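Long-range contact in uncharacterized protein (Bacteroides vulgatus, PDB 4Q88), which is of unknown function but probably acts as a hydrolase of the glycoside hydrolase family 88 type: residues T200-D206 against S260-Q266. Residues are numbered along the deposited sequence; the frame is centred on the assembly and turned at random.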
loop_
_atom_site.group_PDB
_atom_site.type_symbol
_atom_site.label_atom_id
_atom_site.label_comp_id
_atom_site.label_asym_id
_atom_site.label_seq_id
_atom_site.Cartn_x
_atom_site.Cartn_y
_atom_site.Cartn_z
ATOM N N THR A 200 8.441 -21.438 8.970
ATOM C CA THR A 200 8.244 -21.929 7.604
ATOM C C THR A 200 8.529 -23.422 7.532
ATOM O O THR A 200 9.038 -24.048 8.473
ATOM C CB THR A 200 9.112 -21.203 6.583
ATOM O OG1 THR A 200 10.500 -21.564 6.804
ATOM C CG2 THR A 200 8.912 -19.670 6.658
ATOM N N ILE A 201 8.241 -24.001 6.365
ATOM C CA ILE A 201 8.469 -25.422 6.130
ATOM C C ILE A 201 9.940 -25.794 6.333
ATOM O O ILE A 201 10.280 -26.915 6.742
ATOM C CB ILE A 201 8.079 -25.818 4.675
ATOM C CG1 ILE A 201 6.581 -25.598 4.409
ATOM C CG2 ILE A 201 8.365 -27.300 4.472
ATOM C CD1 ILE A 201 5.665 -26.540 5.178
ATOM N N ASN A 202 10.834 -24.870 6.017
ATOM C CA ASN A 202 12.261 -25.079 6.234
ATOM C C ASN A 202 12.830 -24.468 7.504
ATOM O O ASN A 202 14.076 -24.346 7.642
ATOM C CB ASN A 202 13.040 -24.621 5.029
ATOM C CG ASN A 202 12.707 -25.432 3.804
ATOM O OD1 ASN A 202 12.996 -26.648 3.751
ATOM N ND2 ASN A 202 12.053 -24.811 2.842
ATOM N N GLY A 203 11.947 -24.218 8.468
ATOM C CA GLY A 203 12.338 -23.842 9.824
ATOM C C GLY A 203 12.743 -22.390 9.984
ATOM O O GLY A 203 13.429 -22.047 10.918
ATOM N N LYS A 204 12.319 -21.548 9.069
ATOM C CA LYS A 204 12.726 -20.132 9.007
ATOM C C LYS A 204 11.663 -19.221 9.622
ATOM O O LYS A 204 10.510 -19.615 9.788
ATOM C CB LYS A 204 12.971 -19.699 7.569
ATOM C CG LYS A 204 13.884 -20.591 6.709
ATOM C CD LYS A 204 15.309 -20.674 7.241
ATOM C CE LYS A 204 16.201 -21.639 6.451
ATOM N NZ LYS A 204 16.291 -21.257 5.023
ATOM N N LYS A 205 12.018 -17.954 9.870
ATOM C CA LYS A 205 11.016 -16.953 10.180
ATOM C C LYS A 205 10.184 -16.635 8.957
ATOM O O LYS A 205 10.720 -16.548 7.836
ATOM C CB LYS A 205 11.693 -15.689 10.649
ATOM C CG LYS A 205 12.375 -15.853 12.015
ATOM C CD LYS A 205 13.109 -14.594 12.473
ATOM C CE LYS A 205 13.508 -14.732 13.988
ATOM N NZ LYS A 205 14.044 -13.446 14.551
ATOM N N ASP A 206 8.874 -16.574 9.129
ATOM C CA ASP A 206 7.921 -16.387 8.035
ATOM C C ASP A 206 7.413 -14.936 7.899
ATOM O O ASP A 206 6.530 -14.502 8.656
ATOM C CB ASP A 206 6.738 -17.327 8.224
ATOM C CG ASP A 206 5.894 -17.479 6.960
ATOM O OD1 ASP A 206 6.252 -16.958 5.861
ATOM O OD2 ASP A 206 4.853 -18.185 7.111
ATOM N N SER A 260 7.068 -15.869 0.961
ATOM C CA SER A 260 7.753 -15.963 2.235
ATOM C C SER A 260 9.152 -15.447 1.999
ATOM O O SER A 260 9.954 -16.080 1.280
ATOM C CB SER A 260 7.767 -17.420 2.782
ATOM O OG SER A 260 8.280 -17.426 4.088
ATOM N N LEU A 261 9.430 -14.241 2.496
ATOM C CA LEU A 261 10.571 -13.468 2.045
ATOM C C LEU A 261 11.917 -14.173 2.226
ATOM O O LEU A 261 12.764 -14.088 1.331
ATOM C CB LEU A 261 10.605 -12.094 2.745
ATOM C CG LEU A 261 9.580 -11.088 2.289
ATOM C CD1 LEU A 261 9.484 -9.912 3.277
ATOM C CD2 LEU A 261 9.854 -10.599 0.881
ATOM N N ILE A 262 12.080 -14.873 3.350
ATOM C CA ILE A 262 13.334 -15.560 3.589
ATOM C C ILE A 262 13.235 -17.106 3.524
ATOM O O ILE A 262 14.190 -17.778 3.809
ATOM C CB ILE A 262 14.049 -15.027 4.828
ATOM C CG1 ILE A 262 13.224 -15.256 6.082
ATOM C CG2 ILE A 262 14.315 -13.511 4.692
ATOM C CD1 ILE A 262 14.027 -14.997 7.344
ATOM N N ASP A 263 12.119 -17.634 2.998
ATOM C CA ASP A 263 11.998 -19.062 2.604
ATOM C C ASP A 263 11.406 -19.150 1.187
ATOM O O ASP A 263 10.212 -19.448 1.000
ATOM C CB ASP A 263 11.183 -19.826 3.588
ATOM C CG ASP A 263 11.342 -21.337 3.422
ATOM O OD1 ASP A 263 11.817 -21.771 2.357
ATOM O OD2 ASP A 263 11.034 -22.103 4.357
ATOM N N PRO A 264 12.230 -18.893 0.187
ATOM C CA PRO A 264 11.709 -18.964 -1.172
ATOM C C PRO A 264 11.169 -20.345 -1.540
ATOM O O PRO A 264 10.198 -20.408 -2.296
ATOM C CB PRO A 264 12.915 -18.598 -2.061
ATOM C CG PRO A 264 14.047 -18.346 -1.170
ATOM C CD PRO A 264 13.603 -18.355 0.246
ATOM N N GLU A 265 11.717 -21.416 -0.964
ATOM C CA GLU A 265 11.304 -22.797 -1.301
ATOM C C GLU A 265 9.883 -23.138 -0.806
ATOM O O GLU A 265 9.165 -23.936 -1.413
ATOM C CB GLU A 265 12.270 -23.758 -0.643
ATOM C CG GLU A 265 13.647 -23.883 -1.269
ATOM C CD GLU A 265 14.536 -22.642 -1.208
ATOM O OE1 GLU A 265 14.548 -21.904 -0.202
ATOM O OE2 GLU A 265 15.204 -22.409 -2.238
ATOM N N GLN A 266 9.468 -22.518 0.295
ATOM C CA GLN A 266 8.145 -22.739 0.839
ATOM C C GLN A 266 7.037 -22.281 -0.121
ATOM O O GLN A 266 6.056 -22.962 -0.283
ATOM C CB GLN A 266 7.963 -22.031 2.164
ATOM C CG GLN A 266 6.504 -21.960 2.520
ATOM C CD GLN A 266 6.279 -21.534 3.897
ATOM O OE1 GLN A 266 6.673 -22.217 4.830
ATOM N NE2 GLN A 266 5.655 -20.376 4.051
HETATM O O HOH W 1 14.555 -22.094 2.358
HETATM O O HOH W 2 16.861 -17.832 5.209
HETATM O O HOH W 3 10.029 -15.645 5.364
#
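The carboxylate of D263 lies under the T200–G203 type I turn, where OD2 overlaps the T200 side chain and takes a hydrogen bond from T200 OG1 at 2.6 Å on its anti lone pair. OD2 also accepts from N202 N, which approaches nearly along the C–O axis. D263 OD1 uses its syn lone pair for N202 ND2 (3.1 Å), with OD1 lying close to the plane of the N202 amide, and takes Q266 N from above the carboxylate plane, an Asx motif. Aspartate suits this place because both its oxygens accept, one entirely across the contact, the other on both loops. T200 holds its hydroxyl between backbone N and carbonyl carbon (chi1 69°), where OG1 also accepts from K204 N (2.9 Å) and braces its own turn. Glutamine answers the remaining turn amide: Q266 OE1 receives I201 N at 2.8 Å, with a C=O...N angle of 161°. At the buried end S260 OG donates to D206 OD1 (2.7 Å), while D206 OD2 is held by H198. A water bridges K205 O, S260 OG and I262 N. Two loops, preceding helices 209-225 and 272-287, are thus joined, mainly by polar bonds, at the edge of a helical fold consistent with the (alpha/alpha)6 barrel of family 88, and a D263 carboxylate that receives hydrogen bonds from so many donors is probably ionised.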